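Local coordinates for protein putative polyketide cyclase (Acidithiobacillus ferrooxidans, PDB 3F9S) that probably acts as a polyketide cyclase of the SnoaL-like family within the NTF2 superfamily, closing rings in a polyketide substrate that is not established, at residues Glu18-Gly23 / Lys61-Ala66; Leu39-Asp44 / His126-Asp131; Phe67-Phe72 / Thr93-Ile98; Ala83-Trp88 / Ala113-Phe118. All coordinates share one frame; numbering follows the deposited sequence.

From the N terminus, interaction 1 is the first to open: the end of helix 8-21 meets the end of helix 53-66, closing a loop of some forty residues. Before it closes, 39-44 has begun interaction 2, so the two cross. Interaction 3 opens directly after helix 53-66 and joins the approach to strand 71-80 with the loop beyond strand 83-93. Interaction 4, strand 83-93 against strand 107-118, crosses interaction 3; both nest inside the long loop that interaction 2 closes on strand 122-130. Interactions 2 and 4 lie on neighbouring strands of one mixed sheet and both touch the second subunit, whereas interaction 1 ties together two helices beside that sheet.

Interaction 1 of 4, residues Glu18-Gly23 / Lys61-Ala66; sequences EVWSEG and KTLRAA
R64 starts with CG anti to its own carbonyl carbon, a bend at chi2 (-83°) sets CD 3.2 Å from W20 O, and a second bend at chi3 (-57°) brings R64 NE to 3.3 Å from G23 CA. The guanidinium lies against the loop just past helix 8-21, with E22 C and G23 N over one face. R64 NH1 gives W20 O a weak hydrogen bond of 3.1 Å, well bent at 130°. Arginine suits a helix C-terminus, where its positive charge probably gains from the nearby carbonyl oxygens. G23, at positive phi just past the helix, has no side chain and lets the flat cation come close to its CA. In the NTF2-like fold helices pack beside a strongly curved sheet, and here helix 53-66 meets the end of helix 8-21. Between these segments the apolar contact is W20 with L63: W20 CH2 touches L63 CD2 at 3.5 Å, while L63 CB sits in the ring plane, at the edge, 3.8 Å from W20 CZ3. V19 and W20 also lean on V60 of helix 53-66. The broad indole fills this buried place, and W20 NE1, its polar atom, bonds to the Y56 hydroxyl.

Interaction 2 of 4, residues Leu39-Asp44 / His126-Asp131; sequences LHDPGD and HWQITD
H40 pairs with W127 as a parallel bridge, their CA atoms 4.5 Å apart, framed by a weak bond from H40 N to H126 O, which L39 N also reaches at 2.9 Å, and by Q128 N to H40 O. This joins strand 36-40 to strand 122-130 in the mixed sheet of the NTF2-like fold. On the H40 and W127 face the rings form an offset stack, planes at 19° and imidazole and six-membered ring centroids 4.2 Å apart, while H40 CB makes a CH-pi contact over the five-membered ring. I129 CD1 lies at the imidazole edge, 3.3 Å from H40 NE2, whose hydrogen-bond partner is S111 of the second subunit. Aspartate suits position 41 because its two oxygens serve Q128, R59 and H126: D41 OD1 accepts from Q128 NE2 at 3.0 Å, and R59 makes a salt bridge. Q128 OE1 goes to T114, and H126 ND1 to Y36. H126 NE2 donates a hydrogen bond to D41 OD2 at 2.7 Å, from above a carboxylate turned 80° to the imidazole.

Interaction 3 of 4, residues Phe67-Phe72 / Thr93-Ile98; sequences FPDQCF and THKEDI
D69 and T93 form the tight part of this contact. D69 CG stands between its backbone N and carbonyl carbon (chi1 74°), and the D69 and T93 side chains cross at about a right angle. The syn lone pair on D69 OD1 takes the T93 backbone N-H at 2.8 Å in an almost straight bond of 174°. The hydroxyl T93 OG1 bonds to D69 OD2, though the modelled 2.4 Å is so short that its exact length is doubtful. A two-oxygen acid can grip both groups of one threonine, and so holds the end of strand 83-93 against the type I turn F67-Q70 that leads into strand 71-80. The surface side is looser. K95 NZ makes a long salt bridge of 3.5 Å to D69 OD1 and meets P68 CG tip to tip at 3.4 Å; P68 CD rests on E96 CG at 3.7 Å. F67 CZ reaches I98 CD1 only at 4.0 Å, and I98 is poorly ordered. One water donates to D69 OD1 and to T93 O and accepts weakly from K95 NZ. With a backbone N-H, a hydroxyl, a lysine and a water around it, the D69 carboxylate probably stays ionised.

Interaction 4 of 4, residues Ala83-Trp88 / Ala113-Phe118; sequences AVVMTW and ATVYYF
V84 with Y116 and M86 with T114 are the hydrogen-bonded pairs of this antiparallel ladder, M86 N reaching T114 O at 2.7 Å. M86, a selenomethionine, leaves with CB 3.8 Å from T114 O. CG lies anti to the backbone N (chi1 -176°), and the chain runs on extended to SE, 4.3 Å from Y116 CE2. A bend at chi3 (85°) then sets CE at the edge of the Y116 ring, 4.2 Å from Y116 CE2; methionine, unbranched, can run alongside it. Next along, W88 NE1 donates to T114 OG1 at 2.9 Å, the oxygen in the indole plane; the stronger partner of that hydroxyl is Q128. On the face bearing A83, V85, V115 and Y117, V85 CG2 lies 3.8 Å from V115 CG2, and A83 CB, a single methyl, meets Y117 CE1 at 3.8 Å. That face packs on F78, T87 and A113 of the second subunit, whereas V84, M86 and Y116 lie under helix 8-21, between strands 71-80 and 122-130.

Interaction 1 of 4, residues Glu18-Gly23 / Lys61-Ala66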
loop_
_atom_site.group_PDB
_atom_site.type_symbol
_atom_site.label_atom_id
_atom_site.label_comp_id
_atom_site.label_asym_id
_atom_site.label_seq_id
_atom_site.Cartn_x
_atom_site.Cartn_y
_atom_site.Cartn_z
ATOM N N GLU A 18 15.631 -3.290 -13.292
ATOM C CA GLU A 18 15.738 -3.248 -14.752
ATOM C C GLU A 18 14.576 -2.600 -15.461
ATOM O O GLU A 18 14.763 -1.708 -16.295
ATOM C CB GLU A 18 15.942 -4.654 -15.307
ATOM C CG GLU A 18 17.259 -5.257 -14.927
ATOM C CD GLU A 18 17.463 -6.664 -15.459
ATOM O OE1 GLU A 18 16.514 -7.294 -15.971
ATOM O OE2 GLU A 18 18.610 -7.148 -15.341
ATOM N N VAL A 19 13.380 -3.067 -15.142
ATOM C CA VAL A 19 12.195 -2.573 -15.829
ATOM C C VAL A 19 11.754 -1.211 -15.315
ATOM O O VAL A 19 11.604 -0.280 -16.097
ATOM C CB VAL A 19 11.024 -3.560 -15.728
ATOM C CG1 VAL A 19 9.746 -2.969 -16.362
ATOM C CG2 VAL A 19 11.400 -4.881 -16.379
ATOM N N TRP A 20 11.599 -1.096 -14.003
ATOM C CA TRP A 20 10.961 0.077 -13.419
ATOM C C TRP A 20 11.849 1.226 -13.066
ATOM O O TRP A 20 11.416 2.372 -13.178
ATOM C CB TRP A 20 10.107 -0.350 -12.231
ATOM C CG TRP A 20 8.925 -1.041 -12.756
ATOM C CD1 TRP A 20 8.760 -2.377 -12.902
ATOM C CD2 TRP A 20 7.788 -0.415 -13.365
ATOM N NE1 TRP A 20 7.561 -2.631 -13.512
ATOM C CE2 TRP A 20 6.942 -1.445 -13.812
ATOM C CE3 TRP A 20 7.389 0.918 -13.543
ATOM C CZ2 TRP A 20 5.706 -1.193 -14.423
ATOM C CZ3 TRP A 20 6.179 1.175 -14.175
ATOM C CH2 TRP A 20 5.349 0.118 -14.607
ATOM N N SER A 21 13.044 0.933 -12.573
ATOM C CA SER A 21 13.981 1.986 -12.224
ATOM C C SER A 21 14.839 2.390 -13.409
ATOM O O SER A 21 15.151 3.566 -13.532
ATOM C CB SER A 21 14.854 1.589 -11.040
ATOM O OG SER A 21 14.059 1.373 -9.887
ATOM N N GLU A 22 15.210 1.442 -14.274
ATOM C CA GLU A 22 16.090 1.712 -15.418
ATOM C C GLU A 22 15.370 1.821 -16.748
ATOM O O GLU A 22 15.971 2.271 -17.716
ATOM C CB GLU A 22 17.186 0.661 -15.496
ATOM C CG GLU A 22 18.132 0.700 -14.302
ATOM C CD GLU A 22 19.020 -0.517 -14.189
ATOM O OE1 GLU A 22 19.006 -1.410 -15.063
ATOM O OE2 GLU A 22 19.750 -0.585 -13.185
ATOM N N GLY A 23 14.099 1.446 -16.800
ATOM C CA GLY A 23 13.315 1.562 -18.021
ATOM C C GLY A 23 13.689 0.595 -19.116
ATOM O O GLY A 23 13.471 0.896 -20.295
ATOM N N LYS A 61 5.685 1.532 -20.421
ATOM C CA LYS A 61 6.040 2.685 -21.245
ATOM C C LYS A 61 5.269 3.935 -20.827
ATOM O O LYS A 61 5.852 5.012 -20.750
ATOM C CB LYS A 61 5.823 2.414 -22.727
ATOM C CG LYS A 61 6.738 1.349 -23.335
ATOM C CD LYS A 61 6.314 1.095 -24.785
ATOM C CE LYS A 61 6.800 -0.236 -25.310
ATOM N NZ LYS A 61 6.312 -0.447 -26.714
ATOM N N THR A 62 3.973 3.779 -20.554
ATOM C CA THR A 62 3.133 4.914 -20.149
ATOM C C THR A 62 3.532 5.459 -18.792
ATOM O O THR A 62 3.725 6.658 -18.640
ATOM C CB THR A 62 1.662 4.522 -20.129
ATOM O OG1 THR A 62 1.262 4.413 -21.484
ATOM C CG2 THR A 62 0.783 5.582 -19.492
ATOM N N LEU A 63 3.653 4.563 -17.826
ATOM C CA LEU A 63 4.030 4.960 -16.478
ATOM C C LEU A 63 5.451 5.509 -16.429
ATOM O O LEU A 63 5.707 6.508 -15.754
ATOM C CB LEU A 63 3.851 3.802 -15.509
ATOM C CG LEU A 63 2.433 3.471 -15.047
ATOM C CD1 LEU A 63 1.394 3.371 -16.140
ATOM C CD2 LEU A 63 2.481 2.168 -14.247
ATOM N N ARG A 64 6.378 4.888 -17.152
ATOM C CA ARG A 64 7.767 5.373 -17.175
ATOM C C ARG A 64 7.837 6.753 -17.821
ATOM O O ARG A 64 8.532 7.615 -17.310
ATOM C CB ARG A 64 8.732 4.389 -17.854
ATOM C CG ARG A 64 9.096 3.145 -16.985
ATOM C CD ARG A 64 10.218 3.425 -15.987
ATOM N NE ARG A 64 11.405 3.895 -16.704
ATOM C CZ ARG A 64 12.485 4.463 -16.179
ATOM N NH1 ARG A 64 12.598 4.687 -14.879
ATOM N NH2 ARG A 64 13.481 4.836 -16.983
ATOM N N ALA A 65 7.097 6.971 -18.909
ATOM C CA ALA A 65 7.083 8.257 -19.599
ATOM C C ALA A 65 6.673 9.447 -18.731
ATOM O O ALA A 65 7.154 10.546 -18.948
ATOM C CB ALA A 65 6.188 8.196 -20.835
ATOM N N ALA A 66 5.781 9.229 -17.772
ATOM C CA ALA A 66 5.344 10.282 -16.845
ATOM C C ALA A 66 6.496 10.832 -15.990
ATOM O O ALA A 66 6.581 12.035 -15.751
ATOM C CB ALA A 66 4.235 9.745 -15.939
#

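Interaction 2 of 4, residues Leu39-Asp44 / His126-Asp131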
loop_
_atom_site.group_PDB
_atom_site.type_symbol
_atom_site.label_atom_id
_atom_site.label_comp_id
_atom_site.label_asym_id
_atom_site.label_seq_id
_atom_site.Cartn_x
_atom_site.Cartn_y
_atom_site.Cartn_z
ATOM N N LEU A 39 -4.447 -6.571 -10.345
ATOM C CA LEU A 39 -5.526 -6.969 -9.450
ATOM C C LEU A 39 -6.099 -5.769 -8.722
ATOM O O LEU A 39 -7.285 -5.680 -8.538
ATOM C CB LEU A 39 -5.029 -7.975 -8.430
ATOM C CG LEU A 39 -4.531 -9.293 -9.018
ATOM C CD1 LEU A 39 -3.648 -10.013 -7.982
ATOM C CD2 LEU A 39 -5.736 -10.130 -9.432
ATOM N N HIS A 40 -5.232 -4.872 -8.302
ATOM C CA HIS A 40 -5.659 -3.689 -7.599
ATOM C C HIS A 40 -4.536 -2.689 -7.717
ATOM O O HIS A 40 -3.380 -3.021 -7.482
ATOM C CB HIS A 40 -5.904 -4.054 -6.143
ATOM C CG HIS A 40 -6.394 -2.920 -5.313
ATOM N ND1 HIS A 40 -7.711 -2.526 -5.296
ATOM C CD2 HIS A 40 -5.745 -2.127 -4.430
ATOM C CE1 HIS A 40 -7.850 -1.521 -4.445
ATOM N NE2 HIS A 40 -6.664 -1.236 -3.934
ATOM N N ASP A 41 -4.879 -1.452 -8.042
ATOM C CA ASP A 41 -3.878 -0.427 -8.253
ATOM C C ASP A 41 -4.636 0.870 -8.474
ATOM O O ASP A 41 -4.878 1.266 -9.626
ATOM C CB ASP A 41 -3.012 -0.762 -9.470
ATOM C CG ASP A 41 -1.692 -0.025 -9.475
ATOM O OD1 ASP A 41 -1.496 0.975 -8.746
ATOM O OD2 ASP A 41 -0.869 -0.457 -10.299
ATOM N N PRO A 42 -5.072 1.496 -7.371
ATOM C CA PRO A 42 -5.902 2.685 -7.424
ATOM C C PRO A 42 -5.484 3.707 -8.452
ATOM O O PRO A 42 -4.335 4.142 -8.462
ATOM C CB PRO A 42 -5.804 3.226 -6.016
ATOM C CG PRO A 42 -5.777 1.959 -5.207
ATOM C CD PRO A 42 -4.839 1.095 -5.970
ATOM N N GLY A 43 -6.417 4.030 -9.339
ATOM C CA GLY A 43 -6.194 5.004 -10.393
ATOM C C GLY A 43 -5.432 4.519 -11.602
ATOM O O GLY A 43 -5.312 5.266 -12.589
ATOM N N ASP A 44 -4.963 3.267 -11.576
ATOM C CA ASP A 44 -4.188 2.752 -12.681
ATOM C C ASP A 44 -5.157 2.517 -13.828
ATOM O O ASP A 44 -6.193 1.878 -13.630
ATOM C CB ASP A 44 -3.470 1.456 -12.334
ATOM C CG ASP A 44 -2.441 1.109 -13.353
ATOM O OD1 ASP A 44 -2.836 0.446 -14.313
ATOM O OD2 ASP A 44 -1.288 1.587 -13.251
ATOM N N HIS A 126 -0.269 -7.929 -9.805
ATOM C CA HIS A 126 0.051 -7.183 -8.597
ATOM C C HIS A 126 -1.174 -6.566 -7.933
ATOM O O HIS A 126 -2.190 -6.351 -8.567
ATOM C CB HIS A 126 1.132 -6.134 -8.824
ATOM C CG HIS A 126 0.675 -4.946 -9.609
ATOM N ND1 HIS A 126 0.928 -4.799 -10.953
ATOM C CD2 HIS A 126 0.004 -3.830 -9.229
ATOM C CE1 HIS A 126 0.430 -3.647 -11.366
ATOM N NE2 HIS A 126 -0.152 -3.051 -10.344
ATOM N N TRP A 127 -1.046 -6.343 -6.632
ATOM C CA TRP A 127 -2.038 -5.682 -5.811
ATOM C C TRP A 127 -1.210 -4.581 -5.177
ATOM O O TRP A 127 -0.303 -4.852 -4.396
ATOM C CB TRP A 127 -2.563 -6.657 -4.787
ATOM C CG TRP A 127 -3.807 -6.245 -4.167
ATOM C CD1 TRP A 127 -5.041 -6.739 -4.435
ATOM C CD2 TRP A 127 -3.964 -5.292 -3.127
ATOM N NE1 TRP A 127 -5.965 -6.134 -3.629
ATOM C CE2 TRP A 127 -5.333 -5.241 -2.814
ATOM C CE3 TRP A 127 -3.080 -4.479 -2.406
ATOM C CZ2 TRP A 127 -5.845 -4.403 -1.823
ATOM C CZ3 TRP A 127 -3.599 -3.637 -1.430
ATOM C CH2 TRP A 127 -4.968 -3.601 -1.156
ATOM N N GLN A 128 -1.507 -3.336 -5.519
ATOM C CA GLN A 128 -0.662 -2.237 -5.129
ATOM C C GLN A 128 -1.397 -1.059 -4.538
ATOM O O GLN A 128 -2.536 -0.795 -4.879
ATOM C CB GLN A 128 0.071 -1.771 -6.377
ATOM C CG GLN A 128 0.905 -0.534 -6.252
ATOM C CD GLN A 128 1.835 -0.453 -7.407
ATOM O OE1 GLN A 128 2.867 -1.091 -7.370
ATOM N NE2 GLN A 128 1.449 0.251 -8.464
ATOM N N ILE A 129 -0.733 -0.397 -3.605
ATOM C CA ILE A 129 -1.229 0.882 -3.095
ATOM C C ILE A 129 0.007 1.762 -3.098
ATOM O O ILE A 129 1.073 1.323 -2.701
ATOM C CB ILE A 129 -1.788 0.788 -1.661
ATOM C CG1 ILE A 129 -2.803 -0.332 -1.533
ATOM C CG2 ILE A 129 -2.380 2.157 -1.237
ATOM C CD1 ILE A 129 -4.098 -0.100 -2.219
ATOM N N THR A 130 -0.149 3.004 -3.529
ATOM C CA THR A 130 0.937 3.953 -3.545
ATOM C C THR A 130 0.428 5.247 -2.933
ATOM O O THR A 130 -0.774 5.516 -2.930
ATOM C CB THR A 130 1.392 4.251 -4.978
ATOM O OG1 THR A 130 0.386 5.005 -5.632
ATOM C CG2 THR A 130 1.621 2.975 -5.794
ATOM N N ASP A 131 1.359 6.064 -2.468
ATOM C CA ASP A 131 1.034 7.350 -1.861
ATOM C C ASP A 131 0.811 8.420 -2.939
ATOM O O ASP A 131 1.588 9.370 -3.093
ATOM C CB ASP A 131 2.126 7.768 -0.887
ATOM C CG ASP A 131 1.793 9.039 -0.150
ATOM O OD1 ASP A 131 0.591 9.396 -0.065
ATOM O OD2 ASP A 131 2.751 9.656 0.349
#

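Interaction 3 of 4, residues Phe67-Phe72 / Thr93-Ile98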
loop_
_atom_site.group_PDB
_atom_site.type_symbol
_atom_site.label_atom_id
_atom_site.label_comp_id
_atom_site.label_asym_id
_atom_site.label_seq_id
_atom_site.Cartn_x
_atom_site.Cartn_y
_atom_site.Cartn_z
ATOM N N PHE A 67 7.362 9.933 -15.537
ATOM C CA PHE A 67 8.520 10.246 -14.702
ATOM C C PHE A 67 9.652 9.364 -15.197
ATOM O O PHE A 67 9.922 8.324 -14.588
ATOM C CB PHE A 67 8.172 9.932 -13.259
ATOM C CG PHE A 67 7.087 10.789 -12.712
ATOM C CD1 PHE A 67 7.375 12.048 -12.206
ATOM C CD2 PHE A 67 5.764 10.345 -12.702
ATOM C CE1 PHE A 67 6.367 12.865 -11.687
ATOM C CE2 PHE A 67 4.745 11.150 -12.183
ATOM C CZ PHE A 67 5.051 12.406 -11.667
ATOM N N PRO A 68 10.302 9.768 -16.310
ATOM C CA PRO A 68 11.309 8.921 -16.950
ATOM C C PRO A 68 12.552 8.562 -16.157
ATOM O O PRO A 68 13.145 7.528 -16.451
ATOM C CB PRO A 68 11.641 9.664 -18.244
ATOM C CG PRO A 68 11.238 11.055 -18.026
ATOM C CD PRO A 68 10.116 11.035 -17.038
ATOM N N ASP A 69 12.916 9.358 -15.154
ATOM C CA ASP A 69 14.075 9.031 -14.313
ATOM C C ASP A 69 13.655 8.409 -12.986
ATOM O O ASP A 69 14.468 8.344 -12.061
ATOM C CB ASP A 69 14.949 10.265 -14.089
ATOM C CG ASP A 69 14.350 11.270 -13.129
ATOM O OD1 ASP A 69 13.181 11.138 -12.690
ATOM O OD2 ASP A 69 15.098 12.195 -12.782
ATOM N N GLN A 70 12.405 7.948 -12.886
ATOM C CA GLN A 70 11.912 7.377 -11.647
ATOM C C GLN A 70 12.746 6.199 -11.190
ATOM O O GLN A 70 13.247 5.431 -12.008
ATOM C CB GLN A 70 10.445 6.958 -11.749
ATOM C CG GLN A 70 10.145 5.801 -12.672
ATOM C CD GLN A 70 8.661 5.604 -12.853
ATOM O OE1 GLN A 70 8.051 4.833 -12.125
ATOM N NE2 GLN A 70 8.063 6.353 -13.762
ATOM N N CYS A 71 12.879 6.066 -9.873
ATOM C CA CYS A 71 13.688 5.021 -9.303
ATOM C C CYS A 71 12.956 4.486 -8.096
ATOM O O CYS A 71 12.517 5.257 -7.259
ATOM C CB CYS A 71 15.057 5.555 -8.884
ATOM S SG CYS A 71 16.146 4.197 -8.464
ATOM N N PHE A 72 12.814 3.172 -8.052
ATOM C CA PHE A 72 12.195 2.467 -6.935
ATOM C C PHE A 72 13.310 2.013 -6.019
ATOM O O PHE A 72 14.344 1.541 -6.484
ATOM C CB PHE A 72 11.416 1.269 -7.414
ATOM C CG PHE A 72 10.176 1.639 -8.141
ATOM C CD1 PHE A 72 10.243 2.086 -9.459
ATOM C CD2 PHE A 72 8.945 1.569 -7.513
ATOM C CE1 PHE A 72 9.085 2.445 -10.142
ATOM C CE2 PHE A 72 7.786 1.917 -8.185
ATOM C CZ PHE A 72 7.848 2.336 -9.509
ATOM N N THR A 93 12.135 12.996 -10.890
ATOM C CA THR A 93 12.228 14.425 -11.136
ATOM C C THR A 93 10.955 14.793 -11.868
ATOM O O THR A 93 10.527 14.052 -12.758
ATOM C CB THR A 93 13.418 14.750 -12.055
ATOM O OG1 THR A 93 14.606 14.192 -11.492
ATOM C CG2 THR A 93 13.594 16.236 -12.203
ATOM N N HIS A 94 10.364 15.925 -11.503
ATOM C CA HIS A 94 9.152 16.415 -12.158
ATOM C C HIS A 94 9.626 17.204 -13.379
ATOM O O HIS A 94 9.658 18.435 -13.351
ATOM C CB HIS A 94 8.324 17.255 -11.174
ATOM C CG HIS A 94 7.067 17.819 -11.754
ATOM N ND1 HIS A 94 6.546 19.028 -11.347
ATOM C CD2 HIS A 94 6.260 17.372 -12.745
ATOM C CE1 HIS A 94 5.448 19.282 -12.036
ATOM N NE2 HIS A 94 5.253 18.295 -12.892
ATOM N N LYS A 95 10.001 16.479 -14.435
ATOM C CA LYS A 95 10.543 17.087 -15.667
ATOM C C LYS A 95 9.719 16.897 -16.951
ATOM O O LYS A 95 10.069 17.470 -17.993
ATOM C CB LYS A 95 12.006 16.680 -15.865
ATOM C CG LYS A 95 12.261 15.212 -16.107
ATOM C CD LYS A 95 13.764 14.975 -16.195
ATOM C CE LYS A 95 14.074 13.585 -16.691
ATOM N NZ LYS A 95 13.433 12.556 -15.837
ATOM N N GLU A 96 8.646 16.112 -16.877
ATOM C CA GLU A 96 7.683 15.965 -17.965
ATOM C C GLU A 96 6.427 16.715 -17.536
ATOM O O GLU A 96 6.104 16.768 -16.342
ATOM C CB GLU A 96 7.355 14.495 -18.231
ATOM C CG GLU A 96 8.488 13.722 -18.901
ATOM C CD GLU A 96 8.683 14.028 -20.384
ATOM O OE1 GLU A 96 7.892 14.789 -20.989
ATOM O OE2 GLU A 96 9.646 13.478 -20.959
ATOM N N ASP A 97 5.737 17.307 -18.511
ATOM C CA ASP A 97 4.469 17.983 -18.258
ATOM C C ASP A 97 3.398 16.913 -18.027
ATOM O O ASP A 97 3.265 15.978 -18.823
ATOM C CB ASP A 97 4.060 18.900 -19.424
ATOM C CG ASP A 97 4.997 20.094 -19.612
ATOM O OD1 ASP A 97 5.783 20.435 -18.702
ATOM O OD2 ASP A 97 4.933 20.721 -20.692
ATOM N N ILE A 98 2.676 17.046 -16.916
ATOM C CA ILE A 98 1.577 16.145 -16.536
ATOM C C ILE A 98 0.310 17.011 -16.415
ATOM O O ILE A 98 0.434 18.242 -16.348
ATOM C CB ILE A 98 1.908 15.298 -15.261
ATOM C CG1 ILE A 98 2.440 16.151 -14.105
ATOM C CG2 ILE A 98 2.945 14.224 -15.595
ATOM C CD1 ILE A 98 2.689 15.356 -12.840
HETATM O O HOH W 1 11.218 11.932 -14.022
#

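Interaction 4 of 4, residues Ala83-Trp88 / Ala113-Phe118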
loop_
_atom_site.group_PDB
_atom_site.type_symbol
_atom_site.label_atom_id
_atom_site.label_comp_id
_atom_site.label_asym_id
_atom_site.label_seq_id
_atom_site.Cartn_x
_atom_site.Cartn_y
_atom_site.Cartn_z
ATOM N N ALA A 83 3.298 -15.312 -3.325
ATOM C CA ALA A 83 3.384 -13.866 -3.374
ATOM C C ALA A 83 4.605 -13.345 -2.653
ATOM O O ALA A 83 5.112 -13.965 -1.724
ATOM C CB ALA A 83 2.148 -13.249 -2.778
ATOM N N VAL A 84 5.069 -12.197 -3.122
ATOM C CA VAL A 84 6.097 -11.444 -2.442
ATOM C C VAL A 84 5.591 -10.014 -2.431
ATOM O O VAL A 84 5.329 -9.445 -3.474
ATOM C CB VAL A 84 7.466 -11.510 -3.079
ATOM C CG1 VAL A 84 8.475 -10.719 -2.212
ATOM C CG2 VAL A 84 7.915 -12.982 -3.211
ATOM N N VAL A 85 5.438 -9.472 -1.240
ATOM C CA VAL A 85 5.053 -8.080 -1.076
ATOM C C VAL A 85 6.335 -7.264 -1.041
ATOM O O VAL A 85 7.264 -7.613 -0.305
ATOM C CB VAL A 85 4.274 -7.827 0.199
ATOM C CG1 VAL A 85 3.817 -6.345 0.220
ATOM C CG2 VAL A 85 3.044 -8.745 0.324
HETATM N N MSE A 86 6.387 -6.186 -1.827
HETATM C CA MSE A 86 7.513 -5.296 -1.880
HETATM C C MSE A 86 7.011 -3.951 -1.391
HETATM O O MSE A 86 6.010 -3.453 -1.897
HETATM C CB MSE A 86 7.974 -5.141 -3.329
HETATM C CG MSE A 86 9.203 -4.318 -3.510
HETATM SE SE MSE A 86 9.290 -4.211 -5.485
HETATM C CE MSE A 86 8.208 -2.779 -5.941
ATOM N N THR A 87 7.651 -3.418 -0.376
ATOM C CA THR A 87 7.402 -2.049 0.054
ATOM C C THR A 87 8.544 -1.282 -0.553
ATOM O O THR A 87 9.659 -1.789 -0.676
ATOM C CB THR A 87 7.351 -1.901 1.559
ATOM O OG1 THR A 87 8.515 -2.473 2.138
ATOM C CG2 THR A 87 6.106 -2.599 2.105
ATOM N N TRP A 88 8.270 -0.027 -0.911
ATOM C CA TRP A 88 9.242 0.771 -1.610
ATOM C C TRP A 88 9.013 2.252 -1.469
ATOM O O TRP A 88 7.915 2.700 -1.142
ATOM C CB TRP A 88 9.245 0.417 -3.096
ATOM C CG TRP A 88 7.886 0.292 -3.715
ATOM C CD1 TRP A 88 7.179 -0.823 -3.825
ATOM C CD2 TRP A 88 7.111 1.328 -4.320
ATOM N NE1 TRP A 88 5.979 -0.595 -4.439
ATOM C CE2 TRP A 88 5.900 0.731 -4.761
ATOM C CE3 TRP A 88 7.297 2.694 -4.502
ATOM C CZ2 TRP A 88 4.913 1.442 -5.419
ATOM C CZ3 TRP A 88 6.303 3.428 -5.149
ATOM C CH2 TRP A 88 5.113 2.794 -5.595
ATOM N N ALA A 113 3.395 -0.019 -1.669
ATOM C CA ALA A 113 3.447 -1.421 -1.331
ATOM C C ALA A 113 2.804 -2.169 -2.476
ATOM O O ALA A 113 1.738 -1.782 -2.950
ATOM C CB ALA A 113 2.763 -1.657 -0.017
ATOM N N THR A 114 3.438 -3.255 -2.901
ATOM C CA THR A 114 2.973 -4.002 -4.032
ATOM C C THR A 114 3.113 -5.458 -3.735
ATOM O O THR A 114 4.213 -5.901 -3.475
ATOM C CB THR A 114 3.831 -3.690 -5.227
ATOM O OG1 THR A 114 3.876 -2.279 -5.381
ATOM C CG2 THR A 114 3.233 -4.313 -6.472
ATOM N N VAL A 115 1.991 -6.154 -3.742
ATOM C CA VAL A 115 1.979 -7.606 -3.626
ATOM C C VAL A 115 2.198 -8.079 -5.047
ATOM O O VAL A 115 1.441 -7.711 -5.951
ATOM C CB VAL A 115 0.645 -8.166 -3.160
ATOM C CG1 VAL A 115 0.780 -9.684 -2.996
ATOM C CG2 VAL A 115 0.225 -7.502 -1.824
ATOM N N TYR A 116 3.212 -8.903 -5.239
ATOM C CA TYR A 116 3.500 -9.493 -6.531
ATOM C C TYR A 116 3.199 -10.946 -6.411
ATOM O O TYR A 116 3.623 -11.556 -5.450
ATOM C CB TYR A 116 4.962 -9.324 -6.915
ATOM C CG TYR A 116 5.192 -8.062 -7.651
ATOM C CD1 TYR A 116 4.736 -7.951 -8.970
ATOM C CD2 TYR A 116 5.827 -6.981 -7.070
ATOM C CE1 TYR A 116 4.912 -6.811 -9.686
ATOM C CE2 TYR A 116 6.012 -5.809 -7.786
ATOM C CZ TYR A 116 5.542 -5.736 -9.092
ATOM O OH TYR A 116 5.714 -4.617 -9.854
ATOM N N TYR A 117 2.445 -11.458 -7.376
ATOM C CA TYR A 117 2.091 -12.853 -7.429
ATOM C C TYR A 117 2.973 -13.500 -8.459
ATOM O O TYR A 117 3.201 -12.930 -9.533
ATOM C CB TYR A 117 0.617 -12.993 -7.789
ATOM C CG TYR A 117 -0.226 -12.559 -6.638
ATOM C CD1 TYR A 117 -0.443 -13.444 -5.589
ATOM C CD2 TYR A 117 -0.757 -11.260 -6.547
ATOM C CE1 TYR A 117 -1.198 -13.086 -4.494
ATOM C CE2 TYR A 117 -1.528 -10.892 -5.429
ATOM C CZ TYR A 117 -1.729 -11.813 -4.421
ATOM O OH TYR A 117 -2.482 -11.558 -3.299
ATOM N N PHE A 118 3.375 -14.731 -8.146
ATOM C CA PHE A 118 4.305 -15.480 -8.953
ATOM C C PHE A 118 3.743 -16.771 -9.471
ATOM O O PHE A 118 2.859 -17.378 -8.874
ATOM C CB PHE A 118 5.522 -15.866 -8.131
ATOM C CG PHE A 118 6.458 -14.757 -7.888
ATOM C CD1 PHE A 118 6.180 -13.803 -6.908
ATOM C CD2 PHE A 118 7.653 -14.676 -8.602
ATOM C CE1 PHE A 118 7.075 -12.780 -6.664
ATOM C CE2 PHE A 118 8.543 -13.662 -8.361
ATOM C CZ PHE A 118 8.254 -12.713 -7.386
#